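Local coordinates for core protein VP4 (Bluetongue virus, PDB 2JHP) that forms part of the inner core of the virus and acts as a multifunctional RNA-capping enzyme, at residues A[614-617]-A[618-622]; A[635-638]-A[639-642]; A[228-232]-A[233-237]. All coordinates share one frame; numbering follows the deposited sequence.

Interaction 1: A[614-617]-A[618-622]; sequences DLIA and ALREY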
ATOM      1  N   ASP A 614      17.896  25.590 -27.249  1.00 14.36           N
ATOM      2  CA  ASP A 614      16.794  24.811 -27.809  1.00  0.45           C
ATOM      3  C   ASP A 614      15.820  24.429 -26.708  1.00-10.22           C
ATOM      4  O   ASP A 614      14.608  24.566 -26.859  1.00 -9.51           O
ATOM      5  CB  ASP A 614      17.325  23.555 -28.508  1.00 12.13           C
ATOM      6  CG  ASP A 614      18.332  23.876 -29.599  1.00-14.10           C
ATOM      7  OD1 ASP A 614      19.391  24.478 -29.298  1.00  1.82           O
ATOM      8  OD2 ASP A 614      18.062  23.528 -30.767  1.00 -9.17           O
ATOM      9  N   LEU A 615      16.366  23.964 -25.593  1.00-10.15           N
ATOM     10  CA  LEU A 615      15.561  23.610 -24.434  1.00 -9.84           C
ATOM     11  C   LEU A 615      14.805  24.811 -23.864  1.00-11.88           C
ATOM     12  O   LEU A 615      13.637  24.681 -23.495  1.00-10.21           O
ATOM     13  CB  LEU A 615      16.416  22.924 -23.359  1.00 -1.52           C
ATOM     14  CG  LEU A 615      17.219  21.670 -23.747  1.00-10.28           C
ATOM     15  CD1 LEU A 615      17.914  21.082 -22.524  1.00 21.94           C
ATOM     16  CD2 LEU A 615      16.374  20.598 -24.440  1.00  8.76           C
ATOM     17  N   ILE A 616      15.444  25.979 -23.817  1.00-11.96           N
ATOM     18  CA  ILE A 616      14.760  27.181 -23.326  1.00-13.31           C
ATOM     19  C   ILE A 616      13.670  27.657 -24.296  1.00 -9.23           C
ATOM     20  O   ILE A 616      12.635  28.182 -23.859  1.00-13.52           O
ATOM     21  CB  ILE A 616      15.732  28.344 -22.925  1.00  1.59           C
ATOM     22  CG1 ILE A 616      16.543  28.864 -24.115  1.00-10.28           C
ATOM     23  CG2 ILE A 616      16.650  27.911 -21.794  1.00-13.48           C
ATOM     24  CD1 ILE A 616      15.954  30.093 -24.793  1.00 37.50           C
ATOM     25  N   ALA A 617      13.907  27.458 -25.599  1.00  0.68           N
ATOM     26  CA  ALA A 617      12.905  27.725 -26.638  1.00 -2.74           C
ATOM     27  C   ALA A 617      11.658  26.851 -26.445  1.00-12.71           C
ATOM     28  O   ALA A 617      10.528  27.333 -26.592  1.00 -7.81           O
ATOM     29  CB  ALA A 617      13.495  27.522 -28.038  1.00  1.44           C
ATOM     30  N   ALA A 618      11.869  25.579 -26.106  1.00-11.25           N
ATOM     31  CA  ALA A 618      10.763  24.667 -25.846  1.00-11.69           C
ATOM     32  C   ALA A 618       9.933  25.165 -24.666  1.00-17.42           C
ATOM     33  O   ALA A 618       8.703  25.260 -24.772  1.00-18.47           O
ATOM     34  CB  ALA A 618      11.267  23.241 -25.599  1.00 -7.46           C
ATOM     35  N   LEU A 619      10.613  25.496 -23.561  1.00-16.40           N
ATOM     36  CA  LEU A 619       9.953  25.943 -22.330  1.00-11.76           C
ATOM     37  C   LEU A 619       9.152  27.227 -22.543  1.00 -7.57           C
ATOM     38  O   LEU A 619       8.029  27.356 -22.049  1.00  5.29           O
ATOM     39  CB  LEU A 619      10.963  26.132 -21.184  1.00-20.00           C
ATOM     40  CG  LEU A 619      11.278  25.056 -20.120  1.00 10.57           C
ATOM     41  CD1 LEU A 619      10.039  24.275 -19.656  1.00-16.89           C
ATOM     42  CD2 LEU A 619      12.375  24.098 -20.563  1.00 15.79           C
ATOM     43  N   ARG A 620       9.735  28.168 -23.284  1.00 -6.22           N
ATOM     44  CA  ARG A 620       9.069  29.430 -23.612  1.00 -4.28           C
ATOM     45  C   ARG A 620       7.810  29.174 -24.420  1.00 -5.24           C
ATOM     46  O   ARG A 620       6.761  29.762 -24.149  1.00  1.65           O
ATOM     47  CB  ARG A 620       9.994  30.353 -24.398  1.00 -2.14           C
ATOM     48  CG  ARG A 620      10.951  31.151 -23.548  1.00-10.56           C
ATOM     49  CD  ARG A 620      11.515  32.307 -24.360  1.00  8.04           C
ATOM     50  NE  ARG A 620      12.817  32.731 -23.855  1.00-19.24           N
ATOM     51  CZ  ARG A 620      13.539  33.730 -24.356  1.00 15.94           C
ATOM     52  NH1 ARG A 620      13.091  34.439 -25.390  1.00-20.00           N
ATOM     53  NH2 ARG A 620      14.715  34.021 -23.814  1.00 -9.43           N
ATOM     54  N   GLU A 621       7.926  28.285 -25.406  1.00-10.25           N
ATOM     55  CA  GLU A 621       6.804  27.923 -26.259  1.00-11.67           C
ATOM     56  C   GLU A 621       5.719  27.251 -25.437  1.00-19.04           C
ATOM     57  O   GLU A 621       4.530  27.420 -25.714  1.00-15.93           O
ATOM     58  CB  GLU A 621       7.257  27.002 -27.395  1.00-17.86           C
ATOM     59  CG  GLU A 621       6.328  27.014 -28.603  1.00-11.28           C
ATOM     60  CD  GLU A 621       6.114  28.413 -29.159  1.00-13.92           C
ATOM     61  OE1 GLU A 621       7.071  28.996 -29.715  1.00 82.78           O
ATOM     62  OE2 GLU A 621       4.983  28.931 -29.031  1.00 10.20           O
ATOM     63  N   TYR A 622       6.137  26.504 -24.420  1.00-18.36           N
ATOM     64  CA  TYR A 622       5.199  25.795 -23.561  1.00-15.34           C
ATOM     65  C   TYR A 622       4.387  26.738 -22.665  1.00-17.24           C
ATOM     66  O   TYR A 622       3.154  26.653 -22.629  1.00-14.32           O
ATOM     67  CB  TYR A 622       5.919  24.732 -22.727  1.00-16.16           C
ATOM     68  CG  TYR A 622       4.989  23.999 -21.791  1.00-11.09           C
ATOM     69  CD1 TYR A 622       4.230  22.912 -22.237  1.00-10.39           C
ATOM     70  CD2 TYR A 622       4.856  24.397 -20.463  1.00-15.21           C
ATOM     71  CE1 TYR A 622       3.365  22.235 -21.381  1.00  2.12           C
ATOM     72  CE2 TYR A 622       3.998  23.732 -19.604  1.00  6.36           C
ATOM     73  CZ  TYR A 622       3.257  22.649 -20.069  1.00 -1.72           C
ATOM     74  OH  TYR A 622       2.408  21.997 -19.215  1.00 26.14           O
TER
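Asp614 to Glu621 run as unbroken alpha helix, held by four successive i to i+4 hydrogen bonds whose N-H...O angles lie between 152° and 163°. Ala618 N reaches Asp614 O at 3.0 Å. Leu619 N reaches Leu615 O at 3.1 Å. Arg620 N and Ile616 O are 3.0 Å apart, as are Glu621 N and Ala617 O. The side chains add contacts one turn apart. Arg620 sets off beside its own backbone N, chi1 -83°, which lays CG against Ile616 O at 3.4 Å. The chain then runs extended, and Ile616 CD1 borders the guanidinium obliquely, 4.2 Å from NE. Leu619 drops its CD2 methyl onto Leu615 O at 3.2 Å. On the flank turned to the rest of the domain, Leu615 and Leu619 both touch Phe572 of helix 568-576. Ile616 packs on Leu638 and Leu641 of helix 635-641. Glu621 makes a weak hydrogen bond to Thr536. The backbone bonds thus hold the helix, and Leu615, Ile616 and Leu619 give it an apolar side. The Arg620 guanidinium lies at the surface near that of Arg642, so solvent or counter-ions probably offset the charge.

Interaction 2: A[635-638]-A[639-642]; sequences DSWL and ELLR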
ATOM      1  N   ASP A 635       9.788  29.238 -15.582  1.00-13.55           N
ATOM      2  CA  ASP A 635      10.791  30.257 -15.267  1.00 -5.22           C
ATOM      3  C   ASP A 635      11.885  29.685 -14.370  1.00-12.40           C
ATOM      4  O   ASP A 635      13.058  30.007 -14.546  1.00  4.29           O
ATOM      5  CB  ASP A 635      10.158  31.501 -14.627  1.00  0.73           C
ATOM      6  CG  ASP A 635       9.282  32.288 -15.600  1.00 13.49           C
ATOM      7  OD1 ASP A 635       9.649  32.415 -16.791  1.00 15.49           O
ATOM      8  OD2 ASP A 635       8.225  32.795 -15.164  1.00 15.62           O
ATOM      9  N   SER A 636      11.498  28.819 -13.435  1.00-12.91           N
ATOM     10  CA  SER A 636      12.452  28.151 -12.557  1.00-11.27           C
ATOM     11  C   SER A 636      13.481  27.347 -13.357  1.00-14.56           C
ATOM     12  O   SER A 636      14.688  27.506 -13.150  1.00-15.27           O
ATOM     13  CB  SER A 636      11.731  27.265 -11.537  1.00-14.71           C
ATOM     14  OG  SER A 636      12.545  27.036 -10.399  1.00-11.41           O
ATOM     15  N   TRP A 637      13.008  26.508 -14.279  1.00-15.61           N
ATOM     16  CA  TRP A 637      13.902  25.740 -15.145  1.00-14.85           C
ATOM     17  C   TRP A 637      14.560  26.640 -16.191  1.00-12.11           C
ATOM     18  O   TRP A 637      15.692  26.394 -16.598  1.00-11.22           O
ATOM     19  CB  TRP A 637      13.163  24.593 -15.842  1.00-16.73           C
ATOM     20  CG  TRP A 637      12.588  23.565 -14.924  1.00-13.86           C
ATOM     21  CD1 TRP A 637      11.277  23.411 -14.598  1.00-17.67           C
ATOM     22  CD2 TRP A 637      13.295  22.531 -14.231  1.00  6.69           C
ATOM     23  NE1 TRP A 637      11.115  22.362 -13.731  1.00-17.40           N
ATOM     24  CE2 TRP A 637      12.337  21.798 -13.492  1.00 -0.46           C
ATOM     25  CE3 TRP A 637      14.639  22.155 -14.158  1.00 13.85           C
ATOM     26  CZ2 TRP A 637      12.681  20.711 -12.688  1.00-20.00           C
ATOM     27  CZ3 TRP A 637      14.981  21.069 -13.361  1.00-19.72           C
ATOM     28  CH2 TRP A 637      14.005  20.362 -12.635  1.00 -6.90           C
ATOM     29  N   LEU A 638      13.836  27.671 -16.626  1.00 -6.12           N
ATOM     30  CA  LEU A 638      14.359  28.655 -17.575  1.00 -1.51           C
ATOM     31  C   LEU A 638      15.558  29.381 -16.981  1.00 -7.56           C
ATOM     32  O   LEU A 638      16.627  29.406 -17.584  1.00-13.95           O
ATOM     33  CB  LEU A 638      13.281  29.666 -17.976  1.00  3.19           C
ATOM     34  CG  LEU A 638      12.278  29.261 -19.054  1.00 36.42           C
ATOM     35  CD1 LEU A 638      11.104  30.221 -19.050  1.00  5.82           C
ATOM     36  CD2 LEU A 638      12.938  29.231 -20.423  1.00  5.98           C
ATOM     37  N   GLU A 639      15.371  29.945 -15.788  1.00-14.62           N
ATOM     38  CA  GLU A 639      16.440  30.611 -15.041  1.00-19.41           C
ATOM     39  C   GLU A 639      17.466  29.627 -14.453  1.00 -9.62           C
ATOM     40  O   GLU A 639      18.435  30.044 -13.801  1.00 -0.34           O
ATOM     41  CB  GLU A 639      15.858  31.513 -13.946  1.00-20.00           C
ATOM     42  CG  GLU A 639      15.081  32.714 -14.474  1.00 -4.64           C
ATOM     43  CD  GLU A 639      14.849  33.780 -13.412  1.00-18.99           C
ATOM     44  OE1 GLU A 639      15.805  34.520 -13.073  1.00 -5.34           O
ATOM     45  OE2 GLU A 639      13.701  33.882 -12.925  1.00 13.78           O
ATOM     46  N   LEU A 640      17.251  28.332 -14.686  1.00 -5.95           N
ATOM     47  CA  LEU A 640      18.242  27.311 -14.356  1.00 -5.60           C
ATOM     48  C   LEU A 640      19.114  26.951 -15.558  1.00-12.52           C
ATOM     49  O   LEU A 640      20.314  26.751 -15.402  1.00-13.76           O
ATOM     50  CB  LEU A 640      17.582  26.057 -13.778  1.00 -2.60           C
ATOM     51  CG  LEU A 640      18.522  24.936 -13.310  1.00  3.91           C
ATOM     52  CD1 LEU A 640      18.028  24.325 -12.009  1.00  6.87           C
ATOM     53  CD2 LEU A 640      18.711  23.861 -14.391  1.00  8.75           C
ATOM     54  N   LEU A 641      18.518  26.852 -16.744  1.00-15.73           N
ATOM     55  CA  LEU A 641      19.279  26.518 -17.947  1.00-12.86           C
ATOM     56  C   LEU A 641      20.197  27.657 -18.396  1.00 -9.24           C
ATOM     57  O   LEU A 641      21.321  27.414 -18.837  1.00 -7.88           O
ATOM     58  CB  LEU A 641      18.355  26.090 -19.093  1.00 -7.74           C
ATOM     59  CG  LEU A 641      17.927  24.624 -19.279  1.00-12.37           C
ATOM     60  CD1 LEU A 641      19.063  23.656 -18.954  1.00-14.24           C
ATOM     61  CD2 LEU A 641      16.699  24.283 -18.463  1.00-15.73           C
ATOM     62  N   ARG A 642      19.713  28.894 -18.268  1.00 -8.63           N
ATOM     63  CA  ARG A 642      20.494  30.089 -18.610  1.00 -7.93           C
ATOM     64  C   ARG A 642      21.444  30.519 -17.484  1.00-11.80           C
ATOM     65  O   ARG A 642      21.743  31.704 -17.331  1.00-13.36           O
ATOM     66  CB  ARG A 642      19.579  31.252 -19.038  1.00 -3.89           C
ATOM     67  CG  ARG A 642      18.507  31.660 -18.016  1.00  1.81           C
ATOM     68  CD  ARG A 642      17.447  32.590 -18.621  1.00 -3.68           C
ATOM     69  NE  ARG A 642      16.681  31.970 -19.713  1.00 -7.45           N
ATOM     70  CZ  ARG A 642      15.824  32.626 -20.502  1.00 12.20           C
ATOM     71  NH1 ARG A 642      15.187  31.970 -21.466  1.00  1.61           N
ATOM     72  NH2 ARG A 642      15.601  33.936 -20.335  1.00  5.87           N
TER
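Trp637 and Leu641 sit one turn apart on helix 635-641, the last helix of the chain, and the contact takes in its C-terminal end. Trp637 O accepts two N-H groups. Leu641 N is 2.9 Å from it. Leu640 N makes a second, weak bond to the same oxygen at 3.1 Å. In the first turn Glu639 N bonds to Asp635 O at 2.6 Å. At the end of the helix Arg642 N bonds to Leu638 O at 3.2 Å, and the donor lies almost on the line of the carbonyl bond. Arg642 is the first residue to leave helical backbone angles.

Its side chain folds back over the last turn. CG stands between the backbone N and the carbonyl carbon, chi1 56°, and lies 3.0 Å from Leu638 O. A bend at chi3, 62°, then turns the guanidinium so that Leu638 CB lies over one of its faces. The two side chains run side by side, with Leu638 CD2 3.7 Å from Arg642 NH1.

The remaining side-chain contacts within the helix are apolar. Leu640 CD2 meets the Trp637 ring obliquely, 4.4 Å from CE3. Leu641 CD2 lies 4.4 Å from Trp637 CB. Outside the helix, the indole extends to Phe569 and Phe572 of helix 568-576. Two polar groups also have outside partners: Trp637 NE1 bonds to Leu458 O, and Asp635 forms a salt bridge with Lys623.

Trp637 and Leu641 thus give the helix a buried, largely apolar side. At the exposed end Leu638 offers a hydrocarbon surface to Arg642. The backbone N-H of Arg642 completes the last helical bond.

Interaction 3: A[228-232]-A[233-237]; sequences PECSD and PNVIV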
ATOM      1  N   PRO A 228      -4.301 -26.480  29.853  1.00 55.03           N
ATOM      2  CA  PRO A 228      -3.420 -27.627  29.635  1.00 31.32           C
ATOM      3  C   PRO A 228      -1.943 -27.221  29.537  1.00 37.80           C
ATOM      4  O   PRO A 228      -1.633 -26.028  29.582  1.00 40.69           O
ATOM      5  CB  PRO A 228      -3.912 -28.180  28.296  1.00  0.53           C
ATOM      6  CG  PRO A 228      -4.396 -26.984  27.572  1.00 37.05           C
ATOM      7  CD  PRO A 228      -5.017 -26.106  28.619  1.00 74.33           C
ATOM      8  N   GLU A 229      -1.046 -28.203  29.416  1.00 42.83           N
ATOM      9  CA  GLU A 229       0.375 -27.931  29.180  1.00 53.25           C
ATOM     10  C   GLU A 229       0.574 -27.246  27.831  1.00 40.55           C
ATOM     11  O   GLU A 229      -0.190 -27.475  26.890  1.00 51.52           O
ATOM     12  CB  GLU A 229       1.204 -29.221  29.228  1.00 70.72           C
ATOM     13  CG  GLU A 229       1.870 -29.522  30.575  1.00  5.88           C
ATOM     14  CD  GLU A 229       2.568 -30.871  30.600  1.00 64.21           C
ATOM     15  OE1 GLU A 229       2.707 -31.457  31.698  1.00 -3.21           O
ATOM     16  OE2 GLU A 229       2.976 -31.352  29.520  1.00-15.22           O
ATOM     17  N   CYS A 230       1.590 -26.395  27.751  1.00 33.65           N
ATOM     18  CA  CYS A 230       1.969 -25.780  26.484  1.00 19.68           C
ATOM     19  C   CYS A 230       3.488 -25.749  26.314  1.00 21.96           C
ATOM     20  O   CYS A 230       4.198 -24.951  26.949  1.00 13.41           O
ATOM     21  CB  CYS A 230       1.365 -24.383  26.333  1.00 25.59           C
ATOM     22  SG  CYS A 230       1.512 -23.715  24.658  1.00 22.19           S
ATOM     23  N   SER A 231       3.966 -26.626  25.435  1.00 17.80           N
ATOM     24  CA  SER A 231       5.391 -26.797  25.170  1.00 26.84           C
ATOM     25  C   SER A 231       6.019 -25.610  24.432  1.00 33.51           C
ATOM     26  O   SER A 231       7.232 -25.579  24.241  1.00 25.00           O
ATOM     27  CB  SER A 231       5.611 -28.079  24.368  1.00 14.09           C
ATOM     28  OG  SER A 231       5.055 -27.946  23.070  1.00  9.16           O
ATOM     29  N   ASP A 232       5.196 -24.651  24.007  1.00 48.34           N
ATOM     30  CA  ASP A 232       5.710 -23.428  23.397  1.00 71.08           C
ATOM     31  C   ASP A 232       6.443 -22.584  24.438  1.00 52.46           C
ATOM     32  O   ASP A 232       5.878 -22.261  25.485  1.00 35.71           O
ATOM     33  CB  ASP A 232       4.602 -22.634  22.699  1.00 77.24           C
ATOM     34  CG  ASP A 232       4.449 -23.015  21.233  1.00 -2.70           C
ATOM     35  OD1 ASP A 232       5.452 -22.916  20.480  1.00 30.62           O
ATOM     36  OD2 ASP A 232       3.336 -23.418  20.827  1.00 58.50           O
ATOM     37  N   PRO A 233       7.721 -22.262  24.163  1.00 40.50           N
ATOM     38  CA  PRO A 233       8.601 -21.542  25.086  1.00 32.78           C
ATOM     39  C   PRO A 233       8.129 -20.136  25.461  1.00 20.70           C
ATOM     40  O   PRO A 233       8.408 -19.684  26.569  1.00 20.65           O
ATOM     41  CB  PRO A 233       9.934 -21.486  24.336  1.00 46.13           C
ATOM     42  CG  PRO A 233       9.586 -21.706  22.917  1.00  1.13           C
ATOM     43  CD  PRO A 233       8.416 -22.617  22.915  1.00 21.36           C
ATOM     44  N   ASN A 234       7.424 -19.456  24.559  1.00 17.07           N
ATOM     45  CA  ASN A 234       6.878 -18.129  24.862  1.00 10.67           C
ATOM     46  C   ASN A 234       5.451 -18.160  25.444  1.00 14.76           C
ATOM     47  O   ASN A 234       4.812 -17.108  25.597  1.00 13.77           O
ATOM     48  CB  ASN A 234       6.959 -17.199  23.639  1.00 -7.53           C
ATOM     49  CG  ASN A 234       6.107 -17.686  22.473  1.00 -9.47           C
ATOM     50  OD1 ASN A 234       5.928 -18.886  22.273  1.00 27.41           O
ATOM     51  ND2 ASN A 234       5.590 -16.750  21.698  1.00 16.92           N
ATOM     52  N   VAL A 235       4.958 -19.357  25.768  1.00 19.47           N
ATOM     53  CA  VAL A 235       3.692 -19.493  26.503  1.00 21.42           C
ATOM     54  C   VAL A 235       3.931 -20.002  27.914  1.00 19.74           C
ATOM     55  O   VAL A 235       4.259 -21.170  28.133  1.00 20.93           O
ATOM     56  CB  VAL A 235       2.628 -20.375  25.786  1.00 -5.60           C
ATOM     57  CG1 VAL A 235       1.330 -20.354  26.563  1.00  9.96           C
ATOM     58  CG2 VAL A 235       2.386 -19.874  24.355  1.00 22.12           C
ATOM     59  N   ILE A 236       3.771 -19.090  28.863  1.00 19.61           N
ATOM     60  CA  ILE A 236       3.919 -19.383  30.276  1.00 19.11           C
ATOM     61  C   ILE A 236       2.519 -19.592  30.864  1.00 15.95           C
ATOM     62  O   ILE A 236       1.682 -18.681  30.863  1.00 14.05           O
ATOM     63  CB  ILE A 236       4.734 -18.274  30.983  1.00 14.02           C
ATOM     64  CG1 ILE A 236       6.177 -18.301  30.474  1.00 66.01           C
ATOM     65  CG2 ILE A 236       4.710 -18.448  32.492  1.00  8.87           C
ATOM     66  CD1 ILE A 236       6.949 -17.030  30.730  1.00 10.73           C
ATOM     67  N   VAL A 237       2.280 -20.807  31.352  1.00 15.15           N
ATOM     68  CA  VAL A 237       0.940 -21.266  31.699  1.00 11.35           C
ATOM     69  C   VAL A 237       0.694 -21.220  33.202  1.00 17.20           C
ATOM     70  O   VAL A 237       1.478 -21.747  33.993  1.00 19.46           O
ATOM     71  CB  VAL A 237       0.679 -22.682  31.114  1.00 -7.31           C
ATOM     72  CG1 VAL A 237      -0.662 -23.260  31.574  1.00-11.49           C
ATOM     73  CG2 VAL A 237       0.754 -22.636  29.591  1.00 14.23           C
TER
HETATM   74  O   HOH W   1       6.066 -23.176  28.292  1.00 23.43           O
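Asp232 and Val235 are joined by the one direct hydrogen bond of the contact. Val235 N donates to Asp232 O at 3.1 Å and closes a type I beta turn with Pro233 and Asn234 at its corners. The donor stands above the carbonyl plane, 58° out of it. The proline ring already fixes phi near the value that the first corner needs. Asn234 ND2 bonds to Val218 O.

A water adds a second link. It bonds to Cys230 O at 2.9 Å and to Val235 O at 2.7 Å, so it bridges the incoming loop and the start of the strand.

Cys230 makes the apolar pairs. With SG anti to the backbone N, chi1 -168°, the sulfur lies 3.7 Å from Val235 CB. Cys230 CB touches Val237 CG2, also at 3.7 Å.

Two further van der Waals contacts lie to either side of Cys230 in the chain. Val235 CG2 reaches Asp232 CB at 3.9 Å. Val237 CG1 rests against a backbone oxygen, Pro228 O, at 3.5 Å.

Around the contact, Val235 and Val237 both touch Val222 of strand 219-223, and Asp232 makes a long, weak ion pair with Lys208. The side chain of Pro228 is about 9 Å from a bound S-adenosyl-L-homocysteine.

The turn leads into strand 235-238, the outermost strand on its side of a seven-stranded sheet. The strand order, 3-2-1-4-5-7-6, is the hallmark of Rossmann-like methyltransferases.

From the N terminus, interaction 3 comes first. It makes the turn that ends the loop after strand 219-223 and leads into strand 235-238, at the edge of a methyltransferase-like sheet. Interactions 1 and 2 follow far along the chain, each inside one helix: 612-625, then 635-641. The three are in series, and none nests in or crosses another. Interactions 1 and 2 touch directly. Leu619 packs on Leu638, beside the contacts of Ile616, and Arg620 NH2 lies 3.2 Å from Arg642 NH1, two like charges close together. Both helices also pack on helix 568-576. Interaction 3 lies on the opposite side of the chain's centre, with centres about 72 Å from interaction 1 and 68 Å from interaction 2.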